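Local structure of stress response kinase A (Escherichia coli, 1ZYL) at residues Glu191-His203 against Phe215-Asp229. The protein phosphorylates itself and other proteins on serine and threonine residues using ATP, and probably protects the cell against stress linked to reactive oxygen species. Residues are numbered along the deposited sequence; the frame is centred on the assembly and turned at random.
Sequences EDFTVLRLHGDCH and FVDLDDARNGPAVQD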
loop_
_atom_site.group_PDB
_atom_site.type_symbol
_atom_site.label_atom_id
_atom_site.label_comp_id
_atom_site.label_asym_id
_atom_site.label_seq_id
_atom_site.Cartn_x
_atom_site.Cartn_y
_atom_site.Cartn_z
ATOM N N GLU A 191 -16.735 -10.166 -8.533
ATOM C CA GLU A 191 -15.606 -11.021 -8.891
ATOM C C GLU A 191 -15.620 -11.090 -10.408
ATOM O O GLU A 191 -15.109 -12.024 -11.027
ATOM C CB GLU A 191 -15.782 -12.420 -8.300
ATOM C CG GLU A 191 -14.770 -12.786 -7.219
ATOM C CD GLU A 191 -14.840 -11.883 -6.002
ATOM O OE1 GLU A 191 -14.560 -10.673 -6.139
ATOM O OE2 GLU A 191 -15.175 -12.385 -4.907
ATOM N N ASP A 192 -16.222 -10.061 -10.987
ATOM C CA ASP A 192 -16.382 -9.921 -12.419
ATOM C C ASP A 192 -15.247 -9.106 -13.069
ATOM O O ASP A 192 -15.447 -8.440 -14.087
ATOM C CB ASP A 192 -17.739 -9.258 -12.666
ATOM C CG ASP A 192 -18.120 -9.238 -14.116
ATOM O OD1 ASP A 192 -17.979 -10.289 -14.786
ATOM O OD2 ASP A 192 -18.573 -8.172 -14.585
ATOM N N PHE A 193 -14.055 -9.151 -12.488
ATOM C CA PHE A 193 -12.947 -8.401 -13.052
ATOM C C PHE A 193 -11.687 -9.234 -13.146
ATOM O O PHE A 193 -11.637 -10.357 -12.650
ATOM C CB PHE A 193 -12.663 -7.144 -12.227
ATOM C CG PHE A 193 -12.196 -7.418 -10.818
ATOM C CD1 PHE A 193 -13.093 -7.401 -9.756
ATOM C CD2 PHE A 193 -10.847 -7.656 -10.548
ATOM C CE1 PHE A 193 -12.655 -7.611 -8.445
ATOM C CE2 PHE A 193 -10.400 -7.868 -9.240
ATOM C CZ PHE A 193 -11.308 -7.843 -8.189
ATOM N N THR A 194 -10.669 -8.672 -13.782
ATOM C CA THR A 194 -9.399 -9.355 -13.952
ATOM C C THR A 194 -8.510 -9.102 -12.741
ATOM O O THR A 194 -8.469 -7.988 -12.213
ATOM C CB THR A 194 -8.665 -8.864 -15.228
ATOM O OG1 THR A 194 -9.469 -9.145 -16.385
ATOM C CG2 THR A 194 -7.307 -9.558 -15.369
ATOM N N VAL A 195 -7.800 -10.138 -12.304
ATOM C CA VAL A 195 -6.919 -10.022 -11.152
ATOM C C VAL A 195 -5.477 -10.192 -11.598
ATOM O O VAL A 195 -5.185 -11.006 -12.479
ATOM C CB VAL A 195 -7.252 -11.091 -10.065
ATOM C CG1 VAL A 195 -8.725 -11.430 -10.101
ATOM C CG2 VAL A 195 -6.413 -12.335 -10.258
ATOM N N LEU A 196 -4.578 -9.422 -10.994
ATOM C CA LEU A 196 -3.165 -9.506 -11.328
ATOM C C LEU A 196 -2.332 -8.974 -10.177
ATOM O O LEU A 196 -2.863 -8.385 -9.243
ATOM C CB LEU A 196 -2.858 -8.686 -12.581
ATOM C CG LEU A 196 -3.189 -7.206 -12.389
ATOM C CD1 LEU A 196 -2.437 -6.332 -13.396
ATOM C CD2 LEU A 196 -4.692 -7.039 -12.496
ATOM N N ARG A 197 -1.024 -9.189 -10.255
ATOM C CA ARG A 197 -0.101 -8.720 -9.236
ATOM C C ARG A 197 -0.065 -7.206 -9.337
ATOM O O ARG A 197 0.268 -6.675 -10.394
ATOM C CB ARG A 197 1.298 -9.293 -9.481
ATOM C CG ARG A 197 1.514 -10.669 -8.892
ATOM C CD ARG A 197 2.141 -11.631 -9.891
ATOM N NE ARG A 197 3.548 -11.395 -10.189
ATOM C CZ ARG A 197 4.144 -11.837 -11.293
ATOM N NH1 ARG A 197 5.425 -11.603 -11.521
ATOM N NH2 ARG A 197 3.442 -12.506 -12.188
ATOM N N LEU A 198 -0.401 -6.525 -8.239
ATOM C CA LEU A 198 -0.435 -5.063 -8.189
ATOM C C LEU A 198 0.637 -4.487 -7.297
ATOM O O LEU A 198 1.233 -5.194 -6.488
ATOM C CB LEU A 198 -1.766 -4.587 -7.631
ATOM C CG LEU A 198 -3.024 -5.058 -8.334
ATOM C CD1 LEU A 198 -4.227 -4.805 -7.438
ATOM C CD2 LEU A 198 -3.136 -4.344 -9.681
ATOM N N HIS A 199 0.873 -3.187 -7.443
ATOM C CA HIS A 199 1.830 -2.506 -6.591
ATOM C C HIS A 199 1.148 -2.488 -5.229
ATOM O O HIS A 199 1.804 -2.432 -4.198
ATOM C CB HIS A 199 2.067 -1.071 -7.050
ATOM C CG HIS A 199 2.876 -0.267 -6.083
ATOM N ND1 HIS A 199 4.251 -0.333 -6.026
ATOM C CD2 HIS A 199 2.498 0.566 -5.086
ATOM C CE1 HIS A 199 4.684 0.424 -5.034
ATOM N NE2 HIS A 199 3.640 0.979 -4.446
ATOM N N GLY A 200 -0.183 -2.511 -5.254
ATOM C CA GLY A 200 -0.975 -2.550 -4.038
ATOM C C GLY A 200 -1.146 -1.294 -3.216
ATOM O O GLY A 200 -2.127 -1.178 -2.491
ATOM N N ASP A 201 -0.198 -0.366 -3.308
ATOM C CA ASP A 201 -0.249 0.886 -2.554
ATOM C C ASP A 201 0.300 1.962 -3.475
ATOM O O ASP A 201 1.260 2.645 -3.140
ATOM C CB ASP A 201 0.633 0.772 -1.302
ATOM C CG ASP A 201 0.492 1.964 -0.363
ATOM O OD1 ASP A 201 1.249 2.044 0.627
ATOM O OD2 ASP A 201 -0.378 2.820 -0.609
ATOM N N CYS A 202 -0.316 2.113 -4.641
ATOM C CA CYS A 202 0.164 3.071 -5.627
ATOM C C CYS A 202 -0.469 4.442 -5.570
ATOM O O CYS A 202 -1.547 4.675 -6.108
ATOM C CB CYS A 202 -0.009 2.496 -7.030
ATOM S SG CYS A 202 0.734 3.501 -8.317
ATOM N N HIS A 203 0.237 5.359 -4.929
ATOM C CA HIS A 203 -0.212 6.733 -4.782
ATOM C C HIS A 203 1.051 7.588 -4.712
ATOM O O HIS A 203 2.120 7.104 -4.331
ATOM C CB HIS A 203 -1.030 6.882 -3.495
ATOM C CG HIS A 203 -0.219 6.712 -2.245
ATOM N ND1 HIS A 203 0.552 7.725 -1.715
ATOM C CD2 HIS A 203 -0.009 5.629 -1.460
ATOM C CE1 HIS A 203 1.200 7.271 -0.658
ATOM N NE2 HIS A 203 0.877 6.002 -0.483
ATOM N N PHE A 215 8.902 3.539 -8.938
ATOM C CA PHE A 215 8.022 3.051 -7.896
ATOM C C PHE A 215 8.808 2.405 -6.771
ATOM O O PHE A 215 9.737 1.625 -7.001
ATOM C CB PHE A 215 7.003 2.076 -8.487
ATOM C CG PHE A 215 6.210 2.672 -9.596
ATOM C CD1 PHE A 215 6.703 2.674 -10.893
ATOM C CD2 PHE A 215 5.022 3.340 -9.330
ATOM C CE1 PHE A 215 6.029 3.341 -11.906
ATOM C CE2 PHE A 215 4.341 4.011 -10.335
ATOM C CZ PHE A 215 4.844 4.013 -11.623
ATOM N N VAL A 216 8.445 2.752 -5.546
ATOM C CA VAL A 216 9.123 2.196 -4.394
ATOM C C VAL A 216 8.122 1.569 -3.449
ATOM O O VAL A 216 6.960 1.986 -3.387
ATOM C CB VAL A 216 9.917 3.280 -3.619
ATOM C CG1 VAL A 216 11.066 3.773 -4.460
ATOM C CG2 VAL A 216 9.010 4.441 -3.250
ATOM N N ASP A 217 8.582 0.544 -2.736
ATOM C CA ASP A 217 7.771 -0.138 -1.741
ATOM C C ASP A 217 6.707 -1.080 -2.296
ATOM O O ASP A 217 5.585 -0.660 -2.573
ATOM C CB ASP A 217 7.101 0.904 -0.835
ATOM C CG ASP A 217 6.868 0.394 0.568
ATOM O OD1 ASP A 217 6.771 -0.843 0.735
ATOM O OD2 ASP A 217 6.770 1.227 1.499
ATOM N N LEU A 218 7.055 -2.356 -2.445
ATOM C CA LEU A 218 6.104 -3.344 -2.927
ATOM C C LEU A 218 5.595 -4.184 -1.765
ATOM O O LEU A 218 4.873 -5.159 -1.962
ATOM C CB LEU A 218 6.743 -4.263 -3.961
ATOM C CG LEU A 218 7.266 -3.678 -5.271
ATOM C CD1 LEU A 218 7.307 -4.800 -6.283
ATOM C CD2 LEU A 218 6.380 -2.558 -5.788
ATOM N N ASP A 219 5.970 -3.798 -0.551
ATOM C CA ASP A 219 5.561 -4.531 0.642
ATOM C C ASP A 219 4.068 -4.861 0.639
ATOM O O ASP A 219 3.647 -5.870 1.210
ATOM C CB ASP A 219 5.891 -3.723 1.901
ATOM C CG ASP A 219 5.772 -4.547 3.176
ATOM O OD1 ASP A 219 5.502 -3.959 4.245
ATOM O OD2 ASP A 219 5.963 -5.779 3.110
ATOM N N ASP A 220 3.272 -4.012 -0.009
ATOM C CA ASP A 220 1.825 -4.218 -0.055
ATOM C C ASP A 220 1.311 -4.913 -1.300
ATOM O O ASP A 220 0.134 -5.243 -1.382
ATOM C CB ASP A 220 1.094 -2.890 0.147
ATOM C CG ASP A 220 0.853 -2.574 1.628
ATOM O OD1 ASP A 220 0.917 -1.381 2.015
ATOM O OD2 ASP A 220 0.586 -3.520 2.403
ATOM N N ALA A 221 2.195 -5.156 -2.258
ATOM C CA ALA A 221 1.813 -5.842 -3.486
ATOM C C ALA A 221 0.800 -6.921 -3.125
ATOM O O ALA A 221 1.052 -7.760 -2.266
ATOM C CB ALA A 221 3.046 -6.467 -4.152
ATOM N N ARG A 222 -0.349 -6.887 -3.785
ATOM C CA ARG A 222 -1.412 -7.838 -3.517
ATOM C C ARG A 222 -2.044 -8.215 -4.847
ATOM O O ARG A 222 -1.703 -7.634 -5.870
ATOM C CB ARG A 222 -2.443 -7.156 -2.616
ATOM C CG ARG A 222 -2.982 -8.011 -1.485
ATOM C CD ARG A 222 -3.607 -7.157 -0.380
ATOM N NE ARG A 222 -2.619 -6.295 0.254
ATOM C CZ ARG A 222 -2.591 -6.043 1.556
ATOM N NH1 ARG A 222 -1.663 -5.245 2.066
ATOM N NH2 ARG A 222 -3.489 -6.595 2.355
ATOM N N ASN A 223 -2.931 -9.203 -4.856
ATOM C CA ASN A 223 -3.610 -9.537 -6.107
ATOM C C ASN A 223 -4.911 -8.726 -6.085
ATOM O O ASN A 223 -5.669 -8.773 -5.111
ATOM C CB ASN A 223 -3.956 -11.031 -6.205
ATOM C CG ASN A 223 -2.724 -11.929 -6.329
ATOM O OD1 ASN A 223 -1.761 -11.600 -7.026
ATOM N ND2 ASN A 223 -2.769 -13.087 -5.666
ATOM N N GLY A 224 -5.168 -7.969 -7.142
ATOM C CA GLY A 224 -6.386 -7.182 -7.184
ATOM C C GLY A 224 -6.687 -6.637 -8.563
ATOM O O GLY A 224 -6.082 -7.059 -9.549
ATOM N N PRO A 225 -7.628 -5.692 -8.668
ATOM C CA PRO A 225 -8.002 -5.090 -9.949
ATOM C C PRO A 225 -7.063 -3.948 -10.313
ATOM O O PRO A 225 -6.714 -3.117 -9.464
ATOM C CB PRO A 225 -9.421 -4.613 -9.693
ATOM C CG PRO A 225 -9.338 -4.158 -8.293
ATOM C CD PRO A 225 -8.530 -5.241 -7.597
ATOM N N ALA A 226 -6.665 -3.908 -11.581
ATOM C CA ALA A 226 -5.759 -2.885 -12.081
ATOM C C ALA A 226 -6.078 -1.505 -11.516
ATOM O O ALA A 226 -5.165 -0.771 -11.133
ATOM C CB ALA A 226 -5.791 -2.861 -13.597
ATOM N N VAL A 227 -7.361 -1.153 -11.450
ATOM C CA VAL A 227 -7.759 0.149 -10.913
ATOM C C VAL A 227 -7.109 0.514 -9.587
ATOM O O VAL A 227 -6.886 1.698 -9.316
ATOM C CB VAL A 227 -9.271 0.264 -10.696
ATOM C CG1 VAL A 227 -9.882 1.059 -11.810
ATOM C CG2 VAL A 227 -9.894 -1.102 -10.609
ATOM N N GLN A 228 -6.818 -0.497 -8.767
ATOM C CA GLN A 228 -6.210 -0.282 -7.454
ATOM C C GLN A 228 -4.984 0.611 -7.512
ATOM O O GLN A 228 -4.785 1.442 -6.633
ATOM C CB GLN A 228 -5.802 -1.612 -6.827
ATOM C CG GLN A 228 -6.346 -1.839 -5.435
ATOM C CD GLN A 228 -6.078 -0.687 -4.492
ATOM O OE1 GLN A 228 -4.964 -0.510 -3.995
ATOM N NE2 GLN A 228 -7.110 0.107 -4.238
ATOM N N ASP A 229 -4.161 0.430 -8.543
ATOM C CA ASP A 229 -2.937 1.210 -8.701
ATOM C C ASP A 229 -3.176 2.487 -9.494
ATOM O O ASP A 229 -2.225 3.190 -9.846
ATOM C CB ASP A 229 -1.864 0.373 -9.410
ATOM C CG ASP A 229 -1.380 -0.797 -8.574
ATOM O OD1 ASP A 229 -0.813 -1.743 -9.158
ATOM O OD2 ASP A 229 -1.553 -0.769 -7.335
#
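Pro-225 lies over one face of the Phe-193 ring, its CB 3.4 Å from CE2. The His-199 ring has the carbonyl of Val-216 at its edge, and Leu-218 CD2 meets it obliquely. CG of His-199 is anti to the backbone N (chi1 171°), which carries the ring to the 216-218 backbone; the bond to CB points away overall, yet CB still touches the Asp-229 carboxylate. Cys-202 SG makes an oblique sulfur-aromatic contact with Phe-215, 5.3 Å from the ring centroid.

A short antiparallel ladder joins the backbones. Leu-196 and Gly-224 form its hydrogen-bonded pair, Arg-197 and Asn-223 the non-hydrogen-bonded one. A further backbone bond runs from Leu-198 N to Arg-222 O at 2.9 Å. Leu-198 CD1 packs against the Gly-224 backbone.

The carboxylate of Asp-229 grips the catalytic loop. Its OD1 takes the N-H of His-199 on the syn side at 2.8 Å, nearly straight at 167° but somewhat out of the carboxylate plane. OD2 receives a weak hydrogen bond from Gly-200 N at 3.0 Å. His-133 of helix 119-136 also binds OD1. With an alanine in its place, both loop amides and His-133 would probably lose their acceptor, and the turn before Asp-201 would be less firmly set.

Asp-201, the probable proton acceptor, faces Asp-220 with OD1 atoms 3.7 Å apart. Arg-273 pairs with Asp-201, Arg-61 and Arg-222 with Asp-220; Arg-222 also bridges to Glu-151. The HGD loop and the segment bearing Asp-217, a probable magnesium ligand, are thus held together as in kinase-like phosphotransferases, with Asp-229 as a buried second-shell support.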